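Local structure of putative alpha-L-fucosidase (Bacteroides thetaiotaomicron VPI-5482, 3GZA) at residues H31-I36 / F54-L59; D29-V32 / R37-Q40; T318-P321 / I325-G328. The protein probably hydrolyses terminal alpha-L-fucose residues from glycans as an enzyme of glycoside hydrolase family 29. All coordinates share one frame; numbering follows the deposited sequence. Where two conformers were deposited one is given.

Overall arrangement
Residues 29-40 and 318-321 follow strands 22-26 and 312-317, the first and last strands of the barrel, which run parallel side by side; segment 54-59 precedes helix 61-69, and 325-328 begins helix 327-344. Contacts 1 and 2 share H31 and V32 and the sodium ion with its three waters; their centres are about 10 Å apart, and F54 CB meets L30 CD2 at 3.8 Å. Contact 3, centred about 11 Å from contact 1 and about 15 Å from contact 2, has no part in the ion site, but P321 O comes within 3.2 Å of F33 CE2, and V32 CG1 lies 3.9 Å from P319 O. A bound HEPES molecule lies about 9 Å from the side chain of Y38.

Contact 1 (H31-I36 / F54-L59). With NA (sodium ion), chain G.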
# COMPACT_ATOMS: atom_id res chain seq x y z
N HIS A 31 -13.59 -6.41 -4.22
CA HIS A 31 -14.26 -6.84 -5.43
C HIS A 31 -15.73 -7.17 -5.21
O HIS A 31 -16.46 -7.33 -6.19
CB HIS A 31 -13.54 -8.04 -6.07
CG HIS A 31 -13.33 -9.18 -5.14
ND1 HIS A 31 -14.35 -10.06 -4.79
CD2 HIS A 31 -12.25 -9.55 -4.42
CE1 HIS A 31 -13.86 -10.95 -3.94
NE2 HIS A 31 -12.60 -10.66 -3.70
N VAL A 32 -16.20 -7.29 -3.96
CA VAL A 32 -17.63 -7.43 -3.74
C VAL A 32 -18.43 -6.24 -4.31
O VAL A 32 -19.61 -6.37 -4.70
CB VAL A 32 -17.93 -7.60 -2.24
CG1 VAL A 32 -19.40 -7.39 -1.91
CG2 VAL A 32 -17.39 -8.96 -1.74
N PHE A 33 -17.75 -5.09 -4.47
CA PHE A 33 -18.39 -3.84 -4.88
C PHE A 33 -18.20 -3.49 -6.34
O PHE A 33 -18.61 -2.36 -6.80
CB PHE A 33 -17.81 -2.71 -4.01
CG PHE A 33 -18.03 -2.90 -2.54
CD1 PHE A 33 -17.18 -3.73 -1.80
CD2 PHE A 33 -19.07 -2.21 -1.91
CE1 PHE A 33 -17.39 -3.89 -0.43
CE2 PHE A 33 -19.32 -2.36 -0.58
CZ PHE A 33 -18.49 -3.20 0.17
N ASP A 34 -17.63 -4.44 -7.11
CA ASP A 34 -17.29 -4.16 -8.50
C ASP A 34 -18.38 -4.43 -9.55
O ASP A 34 -18.14 -4.27 -10.75
CB ASP A 34 -15.99 -4.84 -8.91
CG ASP A 34 -16.10 -6.33 -9.06
OD1 ASP A 34 -17.21 -6.85 -8.92
OD2 ASP A 34 -15.04 -7.00 -9.30
N GLY A 35 -19.53 -4.90 -9.09
CA GLY A 35 -20.63 -5.15 -9.97
C GLY A 35 -20.56 -6.35 -10.92
O GLY A 35 -21.43 -6.51 -11.78
N ILE A 36 -19.58 -7.22 -10.73
CA ILE A 36 -19.42 -8.40 -11.55
C ILE A 36 -19.08 -9.63 -10.72
O ILE A 36 -18.74 -9.54 -9.53
CB ILE A 36 -18.38 -8.21 -12.68
CG1 ILE A 36 -17.00 -7.90 -12.12
CG2 ILE A 36 -18.79 -7.08 -13.61
CD1 ILE A 36 -15.89 -8.04 -13.14
N PHE A 54 -15.42 0.58 -2.39
CA PHE A 54 -15.78 0.05 -1.08
C PHE A 54 -16.60 1.11 -0.35
O PHE A 54 -16.03 2.07 0.22
CB PHE A 54 -14.54 -0.25 -0.26
CG PHE A 54 -14.83 -1.05 1.00
CD1 PHE A 54 -15.14 -0.43 2.19
CD2 PHE A 54 -14.78 -2.43 0.96
CE1 PHE A 54 -15.48 -1.13 3.30
CE2 PHE A 54 -15.09 -3.19 2.10
CZ PHE A 54 -15.41 -2.53 3.28
N ASN A 55 -17.91 0.91 -0.26
CA ASN A 55 -18.82 1.87 0.36
C ASN A 55 -20.11 1.23 0.89
O ASN A 55 -21.19 1.52 0.35
CB ASN A 55 -19.10 2.99 -0.66
CG ASN A 55 -19.79 4.18 -0.06
OD1 ASN A 55 -19.58 4.51 1.11
ND2 ASN A 55 -20.62 4.85 -0.87
N PRO A 56 -20.01 0.35 1.89
CA PRO A 56 -21.19 -0.34 2.44
C PRO A 56 -21.94 0.64 3.38
O PRO A 56 -21.78 0.61 4.60
CB PRO A 56 -20.62 -1.52 3.18
CG PRO A 56 -19.27 -1.13 3.60
CD PRO A 56 -18.78 -0.08 2.57
N THR A 57 -22.78 1.49 2.81
CA THR A 57 -23.43 2.54 3.58
C THR A 57 -24.48 2.05 4.61
O THR A 57 -24.88 2.84 5.48
CB THR A 57 -24.09 3.62 2.66
OG1 THR A 57 -25.10 3.01 1.85
CG2 THR A 57 -23.03 4.34 1.77
N GLU A 58 -24.90 0.79 4.51
CA GLU A 58 -25.85 0.19 5.46
C GLU A 58 -25.19 -0.88 6.30
O GLU A 58 -25.86 -1.70 6.92
CB GLU A 58 -27.05 -0.41 4.72
CG GLU A 58 -27.91 0.60 3.98
CD GLU A 58 -29.04 -0.05 3.24
OE1 GLU A 58 -29.99 -0.49 3.91
OE2 GLU A 58 -28.99 -0.10 1.99
N LEU A 59 -23.87 -0.83 6.39
CA LEU A 59 -23.14 -1.86 7.16
C LEU A 59 -23.71 -2.02 8.53
O LEU A 59 -23.88 -1.04 9.27
CB LEU A 59 -21.67 -1.49 7.27
CG LEU A 59 -20.89 -2.54 8.08
CD1 LEU A 59 -20.68 -3.74 7.21
CD2 LEU A 59 -19.51 -2.05 8.58
NA NA G . -17.56 -8.87 -7.63
O HOH W 1 -17.05 -10.51 -5.86
O HOH W 2 -19.60 -8.72 -6.37
O HOH W 3 -15.43 -9.49 -8.93
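F33 reaches across to the bend at F54-P56 and makes the whole contact with one ring. Its CB already points at the other segment, and with CG anti to its own carbonyl carbon (chi1 -60°) the ring slides in above the F54 backbone. CG lies 4.0 Å from F54 CA, and that CA sits almost exactly over the ring centre, a CH-pi contact 10° off the normal. Along one side of the ring CD1 lies 3.9 Å from F54 CD2, and CE1 presses on the same atom at 3.3 Å. Along the other, CD2 and CE2 are 3.7 Å and 3.6 Å from N55 N. The tip, CZ, rests 3.9 Å from P56 CD. The F33 and F54 planes are inclined at 50°, while V32 CG1 backs the other face of F33. Just behind F33 the chain wraps a sodium ion, bound by H31 O, D34 OD1, I36 O and three waters. D34 OD1 accepts a hydrogen bond from I36 N at 3.0 Å, from above the carboxylate plane, making an Asx turn whose oxygen also binds the sodium. This is a sodium-binding loop after the first strand of the TIM barrel, with F33 packed on the loop that precedes helix 61-69.

Contact 2 (D29-V32 / R37-Q40); sequences DLHV and RYGQ. With NA (sodium ion), chain G.
CG of H31 is tucked between its backbone N and carbonyl carbon (chi1 54°), while Y38 swings its ring out opposite its backbone N (chi1 173°); together these torsions lay the tyrosine beside one face of the imidazole. Y38 CD1 stands over that face, displaced toward the rim, and comes within 3.4 Å of H31 CE1. Y38 CE1 follows, 3.7 Å from H31 NE2. The planes are only 24° from parallel, yet the rings are slid so far apart that they barely overlap, with centroids 4.8 Å apart. F284 meets both rings, edge-to-face in the case of H31. At the edge of the imidazole, in its plane, ND1 is hydrogen-bonded to a sodium-bound water at 2.9 Å. A second sodium-bound water donates to V32 O, and a third donates to R37 O, also at 2.9 Å. At the far end of the tyrosine, E83 is the main partner of OH, and Q40 NE2 adds a weak bond to the same oxygen at 3.2 Å. E83 takes Q40 NE2 as well, through its other carboxylate oxygen. The chemistry implies a division of labour: the rings meet by van der Waals contact, without a hydrogen bond between them, while a polar link between segments 29-32 and 37-40 runs through the hydrated ion, which binds H31 O directly but reaches R37 O through water.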
# COMPACT_ATOMS: atom_id res chain seq x y z
N ASP A 29 -14.26 -8.36 0.65
CA ASP A 29 -13.08 -7.72 0.11
C ASP A 29 -13.55 -6.75 -0.95
O ASP A 29 -14.74 -6.67 -1.26
CB ASP A 29 -12.08 -8.79 -0.39
CG ASP A 29 -10.64 -8.30 -0.54
OD1 ASP A 29 -10.39 -7.05 -0.63
OD2 ASP A 29 -9.75 -9.20 -0.59
N LEU A 30 -12.60 -6.00 -1.55
CA LEU A 30 -12.99 -4.88 -2.43
C LEU A 30 -13.84 -5.25 -3.64
O LEU A 30 -14.70 -4.47 -4.07
CB LEU A 30 -11.71 -4.17 -2.90
CG LEU A 30 -10.84 -3.55 -1.80
CD1 LEU A 30 -9.46 -3.17 -2.39
CD2 LEU A 30 -11.54 -2.34 -1.12
N HIS A 31 -13.59 -6.41 -4.22
CA HIS A 31 -14.26 -6.84 -5.43
C HIS A 31 -15.73 -7.17 -5.21
O HIS A 31 -16.46 -7.33 -6.19
CB HIS A 31 -13.54 -8.04 -6.07
CG HIS A 31 -13.33 -9.18 -5.14
ND1 HIS A 31 -14.35 -10.06 -4.79
CD2 HIS A 31 -12.25 -9.55 -4.42
CE1 HIS A 31 -13.86 -10.95 -3.94
NE2 HIS A 31 -12.60 -10.66 -3.70
N VAL A 32 -16.20 -7.29 -3.96
CA VAL A 32 -17.63 -7.43 -3.74
C VAL A 32 -18.43 -6.24 -4.31
O VAL A 32 -19.61 -6.37 -4.70
CB VAL A 32 -17.93 -7.60 -2.24
CG1 VAL A 32 -19.40 -7.39 -1.91
CG2 VAL A 32 -17.39 -8.96 -1.74
N ARG A 37 -19.13 -10.80 -11.37
CA ARG A 37 -18.81 -12.01 -10.69
C ARG A 37 -17.35 -12.05 -10.28
O ARG A 37 -16.49 -11.35 -10.88
CB ARG A 37 -19.10 -13.22 -11.57
CG ARG A 37 -20.59 -13.55 -11.60
CD ARG A 37 -20.80 -14.70 -12.54
NE ARG A 37 -22.13 -15.19 -12.36
CZ ARG A 37 -22.68 -16.20 -13.00
NH1 ARG A 37 -22.00 -16.87 -13.93
NH2 ARG A 37 -23.92 -16.53 -12.72
N TYR A 38 -17.08 -12.85 -9.26
CA TYR A 38 -15.75 -13.10 -8.73
C TYR A 38 -15.01 -14.06 -9.60
O TYR A 38 -15.54 -15.10 -9.97
CB TYR A 38 -15.87 -13.68 -7.32
CG TYR A 38 -14.59 -14.15 -6.67
CD1 TYR A 38 -13.55 -13.27 -6.40
CD2 TYR A 38 -14.45 -15.46 -6.27
CE1 TYR A 38 -12.37 -13.69 -5.78
CE2 TYR A 38 -13.27 -15.89 -5.60
CZ TYR A 38 -12.23 -14.99 -5.37
OH TYR A 38 -11.12 -15.48 -4.72
N GLY A 39 -13.78 -13.71 -9.97
CA GLY A 39 -12.91 -14.61 -10.76
C GLY A 39 -11.64 -14.71 -9.94
O GLY A 39 -10.87 -13.75 -9.86
N GLN A 40 -11.44 -15.85 -9.26
CA GLN A 40 -10.35 -16.00 -8.31
C GLN A 40 -8.98 -15.84 -8.93
O GLN A 40 -8.14 -15.11 -8.42
CB GLN A 40 -10.46 -17.34 -7.59
CG GLN A 40 -9.29 -17.57 -6.62
CD GLN A 40 -9.57 -18.71 -5.68
OE1 GLN A 40 -9.58 -19.87 -6.10
NE2 GLN A 40 -9.79 -18.40 -4.42
NA NA G . -17.56 -8.87 -7.63
O HOH W 1 -17.05 -10.51 -5.86
O HOH W 2 -19.60 -8.72 -6.37
O HOH W 3 -15.43 -9.49 -8.93

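Contact 3 (T318-P321 / I325-G328)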
# COMPACT_ATOMS: atom_id res chain seq x y z
N THR A 318 -22.19 -14.33 2.95
CA THR A 318 -21.76 -13.28 1.99
C THR A 318 -22.44 -11.93 2.18
O THR A 318 -23.52 -11.67 1.56
CB THR A 318 -21.99 -13.75 0.55
OG1 THR A 318 -23.38 -13.99 0.29
CG2 THR A 318 -21.24 -15.04 0.27
N PRO A 319 -21.82 -11.05 2.97
CA PRO A 319 -22.42 -9.68 3.06
C PRO A 319 -22.35 -9.02 1.69
O PRO A 319 -21.42 -9.22 0.93
CB PRO A 319 -21.55 -8.99 4.08
CG PRO A 319 -20.89 -10.12 4.85
CD PRO A 319 -20.68 -11.19 3.88
N ASP A 320 -23.37 -8.24 1.42
CA ASP A 320 -23.57 -7.59 0.12
C ASP A 320 -22.97 -6.19 0.06
O ASP A 320 -22.37 -5.71 1.02
CB ASP A 320 -25.06 -7.68 -0.26
CG ASP A 320 -25.98 -6.73 0.52
OD1 ASP A 320 -25.50 -5.76 1.17
OD2 ASP A 320 -27.20 -7.01 0.56
N PRO A 321 -23.06 -5.52 -1.09
CA PRO A 321 -22.41 -4.19 -1.18
C PRO A 321 -23.06 -3.08 -0.35
O PRO A 321 -22.49 -2.00 -0.24
CB PRO A 321 -22.51 -3.85 -2.66
CG PRO A 321 -22.65 -5.16 -3.34
CD PRO A 321 -23.51 -5.96 -2.41
N ILE A 325 -26.17 -9.05 5.28
CA ILE A 325 -26.46 -10.39 4.77
C ILE A 325 -27.83 -10.27 4.06
O ILE A 325 -28.83 -9.79 4.65
CB ILE A 325 -26.45 -11.47 5.89
CG1 ILE A 325 -25.02 -11.72 6.38
CG2 ILE A 325 -27.20 -12.72 5.45
CD1 ILE A 325 -24.13 -12.43 5.34
N PRO A 326 -27.91 -10.71 2.78
CA PRO A 326 -29.18 -10.59 2.05
C PRO A 326 -30.36 -11.25 2.74
O PRO A 326 -30.19 -12.26 3.40
CB PRO A 326 -28.86 -11.23 0.68
CG PRO A 326 -27.40 -11.00 0.52
CD PRO A 326 -26.81 -11.18 1.90
N ALA A 327 -31.55 -10.68 2.58
CA ALA A 327 -32.73 -11.17 3.26
C ALA A 327 -33.00 -12.65 3.04
O ALA A 327 -33.41 -13.37 3.95
CB ALA A 327 -33.95 -10.33 2.80
N GLY A 328 -32.86 -13.09 1.79
CA GLY A 328 -33.12 -14.49 1.47
C GLY A 328 -32.18 -15.46 2.17
O GLY A 328 -32.59 -16.50 2.65
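D320, whose side chain slides along P326, has one carboxylate oxygen held by several groups: OD1 is hydrogen-bonded to T322 OG1 and L324 N, with a weak bond from G323 N besides, so the carboxylate bridges the short connection between the two segments. With CG placed between the backbone N and the carbonyl carbon (chi1 74°), the other oxygen, OD2, is left beside the proline ring, 4.0 Å from P326 CG. The same ring is approached by the backbone: T318 O lies 3.3 Å from P326 CD, a close carbonyl-to-CH contact. Deeper in, I325 does the apolar work. Its CA-CB bond leads away from segment 318-321, but chi1 -71° followed by chi2 -70° curls CD1 back over the T318-P319 peptide. There it sits 3.6 Å from T318 N and equally far from P319 N, and 3.9 Å from P319 CD. The P319 and I325 side chains run side by side in the same direction, and both pack on W64 of helix 61-69 and on F26 of strand 22-26, while D320 O is bonded to Y28 OH, tying the loop to the one after that strand. P326 takes the N-cap position of helix 327-344, making this the beta-to-alpha loop that carries the last strand of the TIM barrel, 312-317, into its following helix.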